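Local coordinates for protein fasciclin-1 (PDB 1O70) that serves as a neural cell adhesion molecule, GPI-anchored on the insect cell surface, of which this chain holds the third and fourth FAS1 domains, at residues A23-Y28 / P53-W58; T49-S54 / Y146-D151; I76-I81 / P103-N108; T125-G130 / P291-T296; V131-I136 / I150-G155. All blocks are in the same frame, centred on the assembly; numbering follows the deposited sequence.

Contact 1: A23-Y28 / P53-W58; sequences ALRKFY and PSNEAW. With SO4 (sulfate ion), chain D.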
# COMPACT_ATOMS: atom_id res chain seq x y z
N ALA A 23 -20.15 12.35 9.35
CA ALA A 23 -19.04 11.41 9.35
C ALA A 23 -18.75 10.76 10.70
O ALA A 23 -18.75 9.54 10.82
CB ALA A 23 -17.77 12.08 8.83
N LEU A 24 -18.49 11.58 11.71
CA LEU A 24 -18.19 11.04 13.03
C LEU A 24 -19.26 10.13 13.63
O LEU A 24 -18.94 9.10 14.22
CB LEU A 24 -17.87 12.17 14.00
CG LEU A 24 -16.38 12.45 14.17
CD1 LEU A 24 -16.20 13.45 15.30
CD2 LEU A 24 -15.62 11.15 14.50
N ARG A 25 -20.54 10.50 13.50
CA ARG A 25 -21.57 9.66 14.07
C ARG A 25 -21.60 8.32 13.34
O ARG A 25 -21.85 7.28 13.95
CB ARG A 25 -22.95 10.31 13.98
CG ARG A 25 -23.45 10.44 12.58
CD ARG A 25 -24.95 10.24 12.50
NE ARG A 25 -25.38 10.32 11.11
CZ ARG A 25 -25.31 9.32 10.24
NH1 ARG A 25 -24.85 8.13 10.62
NH2 ARG A 25 -25.67 9.51 8.98
N LYS A 26 -21.35 8.37 12.04
CA LYS A 26 -21.35 7.17 11.21
C LYS A 26 -20.17 6.28 11.61
O LYS A 26 -20.32 5.06 11.72
CB LYS A 26 -21.22 7.55 9.73
CG LYS A 26 -21.20 6.36 8.79
CD LYS A 26 -22.52 5.61 8.83
CE LYS A 26 -22.51 4.42 7.88
NZ LYS A 26 -23.84 3.76 7.83
N PHE A 27 -19.02 6.90 11.85
CA PHE A 27 -17.84 6.16 12.25
C PHE A 27 -18.18 5.38 13.52
O PHE A 27 -17.90 4.19 13.63
CB PHE A 27 -16.66 7.11 12.52
CG PHE A 27 -15.36 6.40 12.83
CD1 PHE A 27 -14.58 5.85 11.82
CD2 PHE A 27 -14.92 6.27 14.15
CE1 PHE A 27 -13.36 5.20 12.11
CE2 PHE A 27 -13.71 5.62 14.45
CZ PHE A 27 -12.94 5.08 13.44
N TYR A 28 -18.82 6.05 14.48
CA TYR A 28 -19.18 5.38 15.72
C TYR A 28 -20.29 4.35 15.52
O TYR A 28 -20.32 3.33 16.20
CB TYR A 28 -19.59 6.41 16.78
CG TYR A 28 -18.43 7.28 17.21
CD1 TYR A 28 -18.60 8.67 17.34
CD2 TYR A 28 -17.18 6.73 17.50
CE1 TYR A 28 -17.55 9.48 17.74
CE2 TYR A 28 -16.12 7.54 17.91
CZ TYR A 28 -16.32 8.93 18.03
OH TYR A 28 -15.30 9.75 18.45
N PRO A 53 -14.07 8.40 7.53
CA PRO A 53 -14.54 8.45 6.14
C PRO A 53 -15.85 9.23 6.10
O PRO A 53 -16.66 9.13 7.02
CB PRO A 53 -14.78 6.98 5.80
CG PRO A 53 -13.84 6.25 6.70
CD PRO A 53 -13.92 7.01 7.99
N SER A 54 -16.05 10.01 5.04
CA SER A 54 -17.29 10.77 4.88
C SER A 54 -18.42 9.77 4.74
O SER A 54 -18.19 8.60 4.44
CB SER A 54 -17.23 11.63 3.62
OG SER A 54 -17.24 10.78 2.49
N ASN A 55 -19.66 10.22 4.95
CA ASN A 55 -20.81 9.34 4.82
C ASN A 55 -20.92 8.83 3.40
O ASN A 55 -21.37 7.71 3.16
CB ASN A 55 -22.09 10.07 5.20
CG ASN A 55 -21.94 10.84 6.49
OD1 ASN A 55 -21.28 11.88 6.54
ND2 ASN A 55 -22.54 10.32 7.55
N GLU A 56 -20.52 9.67 2.45
CA GLU A 56 -20.56 9.32 1.05
C GLU A 56 -19.52 8.24 0.78
O GLU A 56 -19.68 7.41 -0.12
CB GLU A 56 -20.26 10.56 0.20
CG GLU A 56 -20.46 10.36 -1.29
CD GLU A 56 -20.15 11.61 -2.09
OE1 GLU A 56 -20.73 12.69 -1.77
OE2 GLU A 56 -19.35 11.52 -3.05
N ALA A 57 -18.46 8.24 1.59
CA ALA A 57 -17.40 7.26 1.46
C ALA A 57 -17.85 5.91 2.03
O ALA A 57 -17.43 4.86 1.55
CB ALA A 57 -16.16 7.74 2.20
N TRP A 58 -18.68 5.94 3.05
CA TRP A 58 -19.15 4.70 3.64
C TRP A 58 -20.23 4.03 2.81
O TRP A 58 -20.57 2.88 3.04
CB TRP A 58 -19.69 4.95 5.04
CG TRP A 58 -18.65 4.97 6.09
CD1 TRP A 58 -18.23 6.05 6.81
CD2 TRP A 58 -17.94 3.85 6.61
NE1 TRP A 58 -17.32 5.67 7.76
CE2 TRP A 58 -17.12 4.31 7.66
CE3 TRP A 58 -17.92 2.48 6.29
CZ2 TRP A 58 -16.30 3.46 8.40
CZ3 TRP A 58 -17.09 1.63 7.03
CH2 TRP A 58 -16.29 2.13 8.07
S SO4 D . -25.98 6.99 6.97
O1 SO4 D . -24.73 7.77 6.79
O2 SO4 D . -27.12 7.72 6.38
O3 SO4 D . -25.82 5.68 6.32
O4 SO4 D . -26.22 6.78 8.41
O HOH W 1 -16.68 7.82 9.29
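The carboxamide of Asn55 lies against helix 21-33, and its two branches meet different residues. Chi1 of -47° sets CG of Asn55 anti to its carbonyl carbon; from there OD1 lies 3.1 Å from Ala23 N, at an angle too poor for a hydrogen bond. ND2 of Asn55 lies over one face of the Arg25 guanidinium, 3.5 Å from NH2, and bonds weakly to sulfate O1 and to Gly22 O. The sulfate, probably from the crystallisation liquor, sits in plane at the guanidinium edge; Arg25 NH2 donates to its O1 over 3.0 Å, and Lys26 NZ bonds to its O3. Trp58 takes the Lys26 chain against its indole, CD1 lying 3.6 Å from Lys26 CG. Trp58 NE1 donates over 2.7 Å to a water that donates to Ala23 O and Pro53 O. Ala23 CB packs 3.6 Å from Pro53 O. The contact lies where strand 48-53 passes into helix 55-60, N-capped by Ser54; Ala23 also touches Ile149 of strand 145-150.

Contact 2: T49-S54 / Y146-D151; sequences TILAPS and YVHIID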
# COMPACT_ATOMS: atom_id res chain seq x y z
N THR A 49 -5.63 10.07 16.78
CA THR A 49 -6.14 10.83 15.65
C THR A 49 -6.93 9.86 14.78
O THR A 49 -6.44 8.80 14.38
CB THR A 49 -5.00 11.46 14.82
OG1 THR A 49 -4.32 12.42 15.63
CG2 THR A 49 -5.56 12.16 13.59
N ILE A 50 -8.17 10.24 14.51
CA ILE A 50 -9.07 9.41 13.73
C ILE A 50 -9.28 9.96 12.33
O ILE A 50 -9.46 11.17 12.14
CB ILE A 50 -10.44 9.33 14.44
CG1 ILE A 50 -10.25 8.73 15.83
CG2 ILE A 50 -11.43 8.53 13.59
CD1 ILE A 50 -11.53 8.65 16.66
N LEU A 51 -9.24 9.06 11.35
CA LEU A 51 -9.49 9.44 9.96
C LEU A 51 -10.88 8.90 9.72
O LEU A 51 -11.05 7.71 9.49
CB LEU A 51 -8.49 8.78 9.00
CG LEU A 51 -7.00 9.10 9.21
CD1 LEU A 51 -6.20 8.57 8.02
CD2 LEU A 51 -6.78 10.61 9.33
N ALA A 52 -11.88 9.78 9.81
CA ALA A 52 -13.26 9.36 9.62
C ALA A 52 -13.73 9.52 8.18
O ALA A 52 -13.77 10.63 7.65
CB ALA A 52 -14.17 10.14 10.56
N PRO A 53 -14.07 8.40 7.53
CA PRO A 53 -14.54 8.45 6.14
C PRO A 53 -15.85 9.23 6.10
O PRO A 53 -16.66 9.13 7.02
CB PRO A 53 -14.78 6.98 5.80
CG PRO A 53 -13.84 6.25 6.70
CD PRO A 53 -13.92 7.01 7.99
N SER A 54 -16.05 10.01 5.04
CA SER A 54 -17.29 10.77 4.88
C SER A 54 -18.42 9.77 4.74
O SER A 54 -18.19 8.60 4.44
CB SER A 54 -17.23 11.63 3.62
OG SER A 54 -17.24 10.78 2.49
N TYR A 146 -6.89 14.78 17.07
CA TYR A 146 -7.66 15.39 16.01
C TYR A 146 -8.49 14.38 15.23
O TYR A 146 -8.44 13.17 15.47
CB TYR A 146 -6.74 16.13 15.03
CG TYR A 146 -5.90 17.22 15.67
CD1 TYR A 146 -4.70 16.92 16.32
CD2 TYR A 146 -6.31 18.56 15.65
CE1 TYR A 146 -3.93 17.91 16.92
CE2 TYR A 146 -5.54 19.57 16.24
CZ TYR A 146 -4.36 19.24 16.88
OH TYR A 146 -3.59 20.21 17.48
N VAL A 147 -9.28 14.91 14.30
CA VAL A 147 -10.11 14.10 13.44
C VAL A 147 -10.09 14.77 12.07
O VAL A 147 -10.14 15.99 11.97
CB VAL A 147 -11.56 14.06 13.94
CG1 VAL A 147 -12.47 13.56 12.83
CG2 VAL A 147 -11.66 13.15 15.15
N HIS A 148 -10.00 13.95 11.03
CA HIS A 148 -9.98 14.45 9.66
C HIS A 148 -10.95 13.59 8.86
O HIS A 148 -11.04 12.37 9.08
CB HIS A 148 -8.59 14.28 9.06
CG HIS A 148 -7.49 14.87 9.88
ND1 HIS A 148 -7.25 16.23 9.95
CD2 HIS A 148 -6.51 14.28 10.62
CE1 HIS A 148 -6.19 16.45 10.70
NE2 HIS A 148 -5.72 15.29 11.11
N ILE A 149 -11.66 14.19 7.92
CA ILE A 149 -12.59 13.44 7.09
C ILE A 149 -11.97 13.11 5.73
O ILE A 149 -11.45 13.99 5.04
CB ILE A 149 -13.93 14.21 6.90
CG1 ILE A 149 -14.68 14.30 8.22
CG2 ILE A 149 -14.85 13.45 5.94
CD1 ILE A 149 -14.05 15.17 9.25
N ILE A 150 -12.01 11.83 5.36
CA ILE A 150 -11.46 11.40 4.08
C ILE A 150 -12.58 10.90 3.17
O ILE A 150 -13.63 10.48 3.65
CB ILE A 150 -10.39 10.30 4.25
CG1 ILE A 150 -10.98 9.07 4.94
CG2 ILE A 150 -9.21 10.85 5.04
CD1 ILE A 150 -9.96 7.96 5.18
N ASP A 151 -12.34 10.96 1.86
CA ASP A 151 -13.35 10.58 0.90
C ASP A 151 -13.40 9.11 0.50
O ASP A 151 -14.18 8.74 -0.38
CB ASP A 151 -13.22 11.44 -0.36
CG ASP A 151 -11.86 11.34 -1.00
OD1 ASP A 151 -11.02 10.51 -0.56
OD2 ASP A 151 -11.63 12.10 -1.96
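Chi1 of -64° sets Thr49 OG1 anti to the carbonyl carbon, which leaves CG2 anti to the backbone N; His148 holds CG anti to its carbonyl carbon (chi1 -53°). CG2 of Thr49 lies 3.8 Å from His148 CD2. Leu51 CD2 comes to His148 CD2 at the ring edge, 3.9 Å away. Outside the pair, His148 NE2 bonds to Leu86 O, and Thr49 OG1 to Asp84 O and Leu86 N. An alanine in place of Thr49 would probably leave Leu86 N without its hydroxyl partner and open a gap beside the His148 ring. Between the strands runs a ladder of five backbone bonds, from Ile50 N to Tyr146 O (3.1 Å) as far as Ser54 N to Ile150 O (2.8 Å). On the other face Ile50 CB packs 4.1 Å from Val147 CG2, and Phe27 of helix 21-33 touches Ile50. The strand axes approach to 4.5 Å with 30° between the N-to-C directions; this is the one parallel pairing in the seven-stranded mixed sheet of this FAS1 domain.

Contact 3: I76-I81 / P103-N108; sequences ILNMHI and PTVNNN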
# COMPACT_ATOMS: atom_id res chain seq x y z
N ILE A 76 -10.50 -2.94 9.55
CA ILE A 76 -10.65 -1.76 8.72
C ILE A 76 -10.76 -0.54 9.62
O ILE A 76 -10.06 0.45 9.43
CB ILE A 76 -11.88 -1.90 7.83
CG1 ILE A 76 -11.62 -2.99 6.80
CG2 ILE A 76 -12.23 -0.56 7.20
CD1 ILE A 76 -12.74 -3.22 5.81
N LEU A 77 -11.63 -0.63 10.62
CA LEU A 77 -11.81 0.47 11.56
C LEU A 77 -10.48 0.81 12.23
O LEU A 77 -10.10 1.98 12.29
CB LEU A 77 -12.84 0.11 12.63
CG LEU A 77 -14.33 0.12 12.24
CD1 LEU A 77 -15.13 -0.61 13.30
CD2 LEU A 77 -14.83 1.56 12.08
N ASN A 78 -9.77 -0.20 12.72
CA ASN A 78 -8.51 0.02 13.40
C ASN A 78 -7.43 0.77 12.62
O ASN A 78 -6.63 1.48 13.22
CB ASN A 78 -7.92 -1.30 13.89
CG ASN A 78 -8.78 -1.96 14.94
OD1 ASN A 78 -9.40 -1.29 15.76
ND2 ASN A 78 -8.82 -3.28 14.92
N MET A 79 -7.40 0.61 11.31
CA MET A 79 -6.37 1.29 10.53
C MET A 79 -6.71 2.77 10.32
O MET A 79 -5.87 3.53 9.83
CB MET A 79 -6.11 0.59 9.19
CG MET A 79 -7.27 0.55 8.24
SD MET A 79 -6.82 -0.17 6.63
CE MET A 79 -6.69 -1.93 7.06
N HIS A 80 -7.93 3.17 10.68
CA HIS A 80 -8.33 4.57 10.56
C HIS A 80 -8.01 5.29 11.86
O HIS A 80 -8.28 6.48 12.00
CB HIS A 80 -9.84 4.70 10.31
CG HIS A 80 -10.27 4.40 8.91
ND1 HIS A 80 -10.52 3.12 8.47
CD2 HIS A 80 -10.53 5.22 7.86
CE1 HIS A 80 -10.93 3.16 7.21
NE2 HIS A 80 -10.95 4.42 6.82
N ILE A 81 -7.43 4.56 12.82
CA ILE A 81 -7.10 5.12 14.13
C ILE A 81 -5.59 5.22 14.42
O ILE A 81 -4.93 4.24 14.78
CB ILE A 81 -7.75 4.30 15.27
CG1 ILE A 81 -9.25 4.14 15.03
CG2 ILE A 81 -7.53 4.99 16.60
CD1 ILE A 81 -9.90 3.12 15.96
N PRO A 103 1.93 4.49 12.38
CA PRO A 103 1.30 3.26 12.88
C PRO A 103 -0.15 3.48 13.31
O PRO A 103 -0.52 4.58 13.69
CB PRO A 103 2.17 2.86 14.08
CG PRO A 103 3.49 3.54 13.81
CD PRO A 103 3.08 4.87 13.23
N THR A 104 -0.97 2.43 13.25
CA THR A 104 -2.37 2.54 13.65
C THR A 104 -2.72 1.46 14.68
O THR A 104 -1.86 0.70 15.11
CB THR A 104 -3.32 2.41 12.45
OG1 THR A 104 -3.25 1.07 11.93
CG2 THR A 104 -2.92 3.40 11.37
N VAL A 105 -3.99 1.41 15.08
CA VAL A 105 -4.43 0.43 16.06
C VAL A 105 -4.27 -0.94 15.43
O VAL A 105 -4.15 -1.96 16.12
CB VAL A 105 -5.91 0.68 16.45
CG1 VAL A 105 -6.46 -0.49 17.26
CG2 VAL A 105 -6.00 1.96 17.25
N ASN A 106 -4.27 -0.96 14.10
CA ASN A 106 -4.08 -2.19 13.35
C ASN A 106 -2.56 -2.36 13.27
O ASN A 106 -1.89 -1.65 12.51
CB ASN A 106 -4.70 -2.03 11.96
CG ASN A 106 -4.67 -3.30 11.16
OD1 ASN A 106 -3.62 -3.94 11.02
ND2 ASN A 106 -5.82 -3.69 10.63
N ASN A 107 -2.00 -3.28 14.06
CA ASN A 107 -0.54 -3.46 14.04
C ASN A 107 -0.01 -4.18 12.80
O ASN A 107 1.12 -4.65 12.79
CB ASN A 107 -0.03 -4.13 15.33
CG ASN A 107 -0.80 -5.38 15.71
OD1 ASN A 107 -1.16 -6.20 14.85
ND2 ASN A 107 -1.04 -5.56 17.01
N ASN A 108 -0.84 -4.22 11.76
CA ASN A 108 -0.46 -4.84 10.50
C ASN A 108 -0.68 -3.85 9.36
O ASN A 108 -0.57 -4.20 8.19
CB ASN A 108 -1.30 -6.10 10.26
CG ASN A 108 -0.74 -7.31 10.97
OD1 ASN A 108 -1.44 -8.31 11.19
ND2 ASN A 108 0.54 -7.25 11.33
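Val105 N is shared between two carbonyls of the facing segment. Its sounder bond runs to Ile81 O, 3.0 Å away and nearly along the C=O axis; a weak second one reaches Asn78 O at 3.2 Å. Asn78 O also accepts from Ile81 N, so this oxygen takes one bond from its own segment and a weak one from 103-108. Asn106 secures the next part of 103-108: its OD1 accepts from Asn108 N over 2.9 Å, in the carbonyl plane, forming an Asx turn, while its ND2 bonds to Gln75 O, in helix 70-79 just before segment 76-81. Thr104 OG1 bonds to Thr109 O, closing the loop on itself.

Around this polar centre the packing is carried by the two methyls of Val105. CG1 is anti to the backbone N (chi1 169°) and lies against the Asn78 carboxamide, 3.4 Å from OD1, whereas CG2 meets Ile81 CG2 at 3.5 Å. Met79 and Asn106 run side by side, pointing the same way, with CB 4.1 Å from CB. Segment 103-108 belongs to the loop between strands 102-103 and 110-116. It covers the end of helix 70-79 and the start of strand 81-82, while helix 37-43 packs on Asn78 and Ile81 through Val38, and helix 21-33 touches Leu77.

Contact 4: T125-G130 / P291-T296; sequences TVEGGG and PDVECT. With NAG (2-acetamido-2-deoxy-beta-D-glucopyranose), chain B.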
# COMPACT_ATOMS: atom_id res chain seq x y z
N THR A 125 -3.51 14.09 1.20
CA THR A 125 -3.98 12.76 0.85
C THR A 125 -3.29 11.76 1.77
O THR A 125 -2.23 12.05 2.34
CB THR A 125 -3.68 12.40 -0.63
OG1 THR A 125 -2.27 12.54 -0.91
CG2 THR A 125 -4.50 13.29 -1.58
N VAL A 126 -3.90 10.59 1.92
CA VAL A 126 -3.35 9.54 2.77
C VAL A 126 -3.38 8.23 2.01
O VAL A 126 -4.29 7.98 1.20
CB VAL A 126 -4.18 9.37 4.07
CG1 VAL A 126 -5.64 9.07 3.73
CG2 VAL A 126 -3.61 8.24 4.91
N GLU A 127 -2.39 7.38 2.25
CA GLU A 127 -2.32 6.08 1.59
C GLU A 127 -2.31 4.99 2.64
O GLU A 127 -1.45 4.96 3.52
CB GLU A 127 -1.05 5.95 0.73
CG GLU A 127 -0.82 4.52 0.22
CD GLU A 127 -1.81 4.11 -0.85
OE1 GLU A 127 -2.03 2.89 -1.02
OE2 GLU A 127 -2.36 4.99 -1.55
N GLY A 128 -3.28 4.09 2.57
CA GLY A 128 -3.33 3.02 3.54
C GLY A 128 -4.20 1.84 3.15
O GLY A 128 -5.27 2.01 2.56
N GLY A 129 -3.73 0.64 3.47
CA GLY A 129 -4.49 -0.56 3.16
C GLY A 129 -4.91 -0.61 1.71
O GLY A 129 -6.02 -1.07 1.41
N GLY A 130 -4.03 -0.13 0.84
CA GLY A 130 -4.26 -0.12 -0.60
C GLY A 130 -5.15 1.01 -1.04
O GLY A 130 -5.52 1.10 -2.21
N PRO A 291 4.31 -3.15 2.45
CA PRO A 291 3.78 -4.49 2.25
C PRO A 291 2.27 -4.48 2.17
O PRO A 291 1.60 -3.58 2.67
CB PRO A 291 4.24 -5.22 3.50
CG PRO A 291 4.09 -4.14 4.54
CD PRO A 291 4.76 -2.97 3.84
N ASP A 292 1.73 -5.49 1.52
CA ASP A 292 0.30 -5.65 1.44
C ASP A 292 -0.53 -4.48 0.95
O ASP A 292 -1.50 -4.10 1.59
CB ASP A 292 -0.19 -6.08 2.83
CG ASP A 292 0.64 -7.22 3.41
OD1 ASP A 292 0.87 -8.20 2.67
OD2 ASP A 292 1.08 -7.14 4.57
N VAL A 293 -0.17 -3.90 -0.19
CA VAL A 293 -0.96 -2.81 -0.73
C VAL A 293 -2.07 -3.51 -1.51
O VAL A 293 -1.95 -3.74 -2.71
CB VAL A 293 -0.11 -1.92 -1.67
CG1 VAL A 293 -0.97 -0.83 -2.31
CG2 VAL A 293 1.04 -1.27 -0.87
N GLU A 294 -3.15 -3.86 -0.81
CA GLU A 294 -4.26 -4.58 -1.41
C GLU A 294 -4.95 -3.93 -2.59
O GLU A 294 -5.08 -2.71 -2.65
CB GLU A 294 -5.31 -4.91 -0.36
CG GLU A 294 -5.01 -6.13 0.45
CD GLU A 294 -6.00 -6.28 1.57
OE1 GLU A 294 -7.22 -6.07 1.33
OE2 GLU A 294 -5.56 -6.62 2.69
N CYS A 295 -5.41 -4.77 -3.51
CA CYS A 295 -6.13 -4.31 -4.69
C CYS A 295 -7.36 -5.18 -4.90
O CYS A 295 -7.59 -6.13 -4.15
CB CYS A 295 -5.24 -4.38 -5.93
SG CYS A 295 -3.81 -3.28 -5.86
N THR A 296 -8.16 -4.86 -5.92
CA THR A 296 -9.38 -5.61 -6.17
C THR A 296 -9.11 -6.96 -6.84
O THR A 296 -9.88 -7.91 -6.67
CB THR A 296 -10.35 -4.80 -7.03
OG1 THR A 296 -9.72 -4.41 -8.26
CG2 THR A 296 -10.79 -3.53 -6.28
C1 NAG B . -2.83 9.87 -3.81
C2 NAG B . -1.38 10.26 -3.53
C3 NAG B . -1.13 11.66 -4.09
C4 NAG B . -1.49 11.73 -5.58
C5 NAG B . -2.93 11.20 -5.78
C6 NAG B . -3.37 11.12 -7.22
C7 NAG B . -0.24 9.42 -1.58
C8 NAG B . -0.01 9.51 -0.08
N2 NAG B . -1.13 10.25 -2.11
O3 NAG B . 0.22 12.04 -3.87
O4 NAG B . -1.44 13.11 -6.02
O5 NAG B . -3.06 9.88 -5.22
O6 NAG B . -2.42 10.41 -8.00
O7 NAG B . 0.38 8.60 -2.25
O HOH W 2 -5.45 -0.91 -4.47
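Gly130 and Val293 bring together the two FAS1 domains of the chain: the first lies in the beta-hairpin loop joining strands 123-128 and 131-141, the second at the centre of an inverse gamma turn in strand 284-295. The tight part is Gly130. Its CA lies 3.8 Å from Val293 CG1 and 3.4 Å from Glu294 O, the latter a CA-H...O contact with 149° at the hydrogen. A CB here would probably collide with Glu294 O, and the positive phi (80°) is one that glycine adopts readily.

No direct hydrogen bond crosses the segments, and the rest of the 153 Å² interface is looser. A water bridges it, donating to Gly130 O over 3.0 Å and to Glu294 O. Partly exposed Gly129 and Glu294 approach only to 4.3 Å, O to CB. Glu127 crosses Val293 at about a right angle, OE1 standing 4.1 Å from CG1; that carboxylate is salt-bridged to Arg290, a further tie between the domains. Farther back along strand 123-128 the glycan lies alongside, with Glu127 CB against the acetyl methyl C8 of the N-acetylglucosamine (NAG). Thr125 OG1 accepts from NAG N2, the sugar's amide nitrogen, at 2.8 Å, the N-H pointing to it at 156°.

Contact 5: V131-I136 / I150-G155; sequences VNATVI and IDHVLG. With NAG (2-acetamido-2-deoxy-beta-D-glucopyranose), chain B.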
# COMPACT_ATOMS: atom_id res chain seq x y z
N VAL A 131 -5.51 1.90 -0.12
CA VAL A 131 -6.38 3.00 -0.51
C VAL A 131 -5.75 4.37 -0.41
O VAL A 131 -5.04 4.67 0.56
CB VAL A 131 -7.66 3.03 0.33
CG1 VAL A 131 -8.45 4.31 0.04
CG2 VAL A 131 -8.51 1.80 0.02
N ASN A 132 -6.01 5.18 -1.42
CA ASN A 132 -5.53 6.56 -1.45
C ASN A 132 -6.75 7.45 -1.27
O ASN A 132 -7.66 7.43 -2.10
CB ASN A 132 -4.87 6.88 -2.80
CG ASN A 132 -4.45 8.34 -2.92
OD1 ASN A 132 -5.28 9.23 -2.72
ND2 ASN A 132 -3.18 8.59 -3.23
N ALA A 133 -6.78 8.21 -0.19
CA ALA A 133 -7.91 9.08 0.08
C ALA A 133 -7.49 10.52 0.29
O ALA A 133 -6.36 10.81 0.71
CB ALA A 133 -8.69 8.58 1.32
N THR A 134 -8.42 11.42 0.00
CA THR A 134 -8.15 12.83 0.18
C THR A 134 -8.86 13.30 1.43
O THR A 134 -9.96 12.86 1.75
CB THR A 134 -8.65 13.64 -1.03
OG1 THR A 134 -7.90 13.26 -2.19
CG2 THR A 134 -8.46 15.13 -0.78
N VAL A 135 -8.19 14.18 2.16
CA VAL A 135 -8.74 14.75 3.37
C VAL A 135 -9.63 15.88 2.89
O VAL A 135 -9.13 16.86 2.34
CB VAL A 135 -7.64 15.31 4.27
CG1 VAL A 135 -8.26 15.97 5.49
CG2 VAL A 135 -6.69 14.20 4.69
N ILE A 136 -10.94 15.74 3.07
CA ILE A 136 -11.87 16.77 2.64
C ILE A 136 -12.25 17.71 3.77
O ILE A 136 -13.10 18.57 3.61
CB ILE A 136 -13.17 16.17 2.07
CG1 ILE A 136 -13.87 15.34 3.15
CG2 ILE A 136 -12.85 15.29 0.86
CD1 ILE A 136 -15.21 14.79 2.69
N ILE A 150 -12.01 11.83 5.36
CA ILE A 150 -11.46 11.40 4.08
C ILE A 150 -12.58 10.90 3.17
O ILE A 150 -13.63 10.48 3.65
CB ILE A 150 -10.39 10.30 4.25
CG1 ILE A 150 -10.98 9.07 4.94
CG2 ILE A 150 -9.21 10.85 5.04
CD1 ILE A 150 -9.96 7.96 5.18
N ASP A 151 -12.34 10.96 1.86
CA ASP A 151 -13.35 10.58 0.90
C ASP A 151 -13.40 9.11 0.50
O ASP A 151 -14.18 8.74 -0.38
CB ASP A 151 -13.22 11.44 -0.36
CG ASP A 151 -11.86 11.34 -1.00
OD1 ASP A 151 -11.02 10.51 -0.56
OD2 ASP A 151 -11.63 12.10 -1.96
N HIS A 152 -12.57 8.29 1.12
CA HIS A 152 -12.59 6.86 0.83
C HIS A 152 -12.33 6.15 2.12
O HIS A 152 -11.72 6.70 3.02
CB HIS A 152 -11.51 6.44 -0.17
CG HIS A 152 -11.84 6.79 -1.59
ND1 HIS A 152 -11.42 7.97 -2.17
CD2 HIS A 152 -12.56 6.13 -2.52
CE1 HIS A 152 -11.87 8.02 -3.42
NE2 HIS A 152 -12.57 6.92 -3.65
N VAL A 153 -12.82 4.91 2.20
CA VAL A 153 -12.63 4.11 3.38
C VAL A 153 -11.34 3.31 3.20
O VAL A 153 -11.22 2.51 2.27
CB VAL A 153 -13.81 3.16 3.58
CG1 VAL A 153 -13.67 2.42 4.89
CG2 VAL A 153 -15.13 3.93 3.53
N LEU A 154 -10.38 3.53 4.09
CA LEU A 154 -9.12 2.82 4.01
C LEU A 154 -9.37 1.32 4.20
O LEU A 154 -10.39 0.91 4.76
CB LEU A 154 -8.14 3.33 5.07
CG LEU A 154 -7.79 4.82 5.02
CD1 LEU A 154 -6.82 5.17 6.14
CD2 LEU A 154 -7.19 5.17 3.67
N GLY A 155 -8.44 0.50 3.71
CA GLY A 155 -8.57 -0.94 3.85
C GLY A 155 -9.59 -1.60 2.94
O GLY A 155 -9.85 -2.79 3.08
C1 NAG B . -2.83 9.87 -3.81
C2 NAG B . -1.38 10.26 -3.53
C3 NAG B . -1.13 11.66 -4.09
C4 NAG B . -1.49 11.73 -5.58
C5 NAG B . -2.93 11.20 -5.78
C6 NAG B . -3.37 11.12 -7.22
C7 NAG B . -0.24 9.42 -1.58
C8 NAG B . -0.01 9.51 -0.08
N2 NAG B . -1.13 10.25 -2.11
O3 NAG B . 0.22 12.04 -3.87
O4 NAG B . -1.44 13.11 -6.02
O5 NAG B . -3.06 9.88 -5.22
O6 NAG B . -2.42 10.41 -8.00
O7 NAG B . 0.38 8.60 -2.25
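Asp151 OD1 is gripped by two donors that reach it from opposite faces of the carboxylate plane: Thr134 N at 2.8 Å, with a nearly straight N-H (167°), and His152 ND1 at 3.0 Å. CG of Asp151 stands between its backbone N and carbonyl carbon (chi1 58°); the carboxylate lies against strand 131-141. Asp151 N returns a bond to Thr134 O at 3.0 Å, so a single residue meets both the N-H and the carbonyl of Thr134. The carboxylate would probably also favour a positive charge on the His152 imidazole. An alanine in place of Asp151 would probably leave Thr134 N without its acceptor and the His152 ring less fixed in rotation.

Beside these bonds Val131 crosses His152 and Leu154. Val131 CG1 lies 3.7 Å from His152 CB and also meets Leu154 CD2 at 3.9 Å, while Ala133 CB sits 3.8 Å from Ile150 CB. Val135 and Ile150 make an antiparallel non-hydrogen-bonded pair, CA to CA 4.4 Å. Asn132 points away from this packing and bears the N-linked glycan, its ND2 bonded covalently to C1 of the sugar. Strand 131-141 lies between strands 145-150 and 123-128 in the sheet, and segment 150-155 runs on past it on its way to helix 161-167, with the His152 ring stacked on Tyr158.

Overall arrangement
Contacts 1, 2, 3 and 5 lie within the third FAS1 domain, whereas contact 4 joins it to the fourth. Contacts 1 and 2 have centres 8 Å apart, as do contacts 2 and 5, and contact 2 overlaps both: contact 1 through 53-54, contact 5 through 150-151. Strands 48-53, 145-150, 131-141 and 123-128 are successive in one mixed sheet, and carry contacts 2, 5 and 4 in turn. Along the chain contact 3 is nested inside the loop closed by contact 2, and contact 5 inside that of contact 4. Contacts 4 and 5 both touch the glycan. Contact 4 lies about 3 Å from the centre of the chain, at the junction of the two domains, and contact 1 about 22 Å from it (centres).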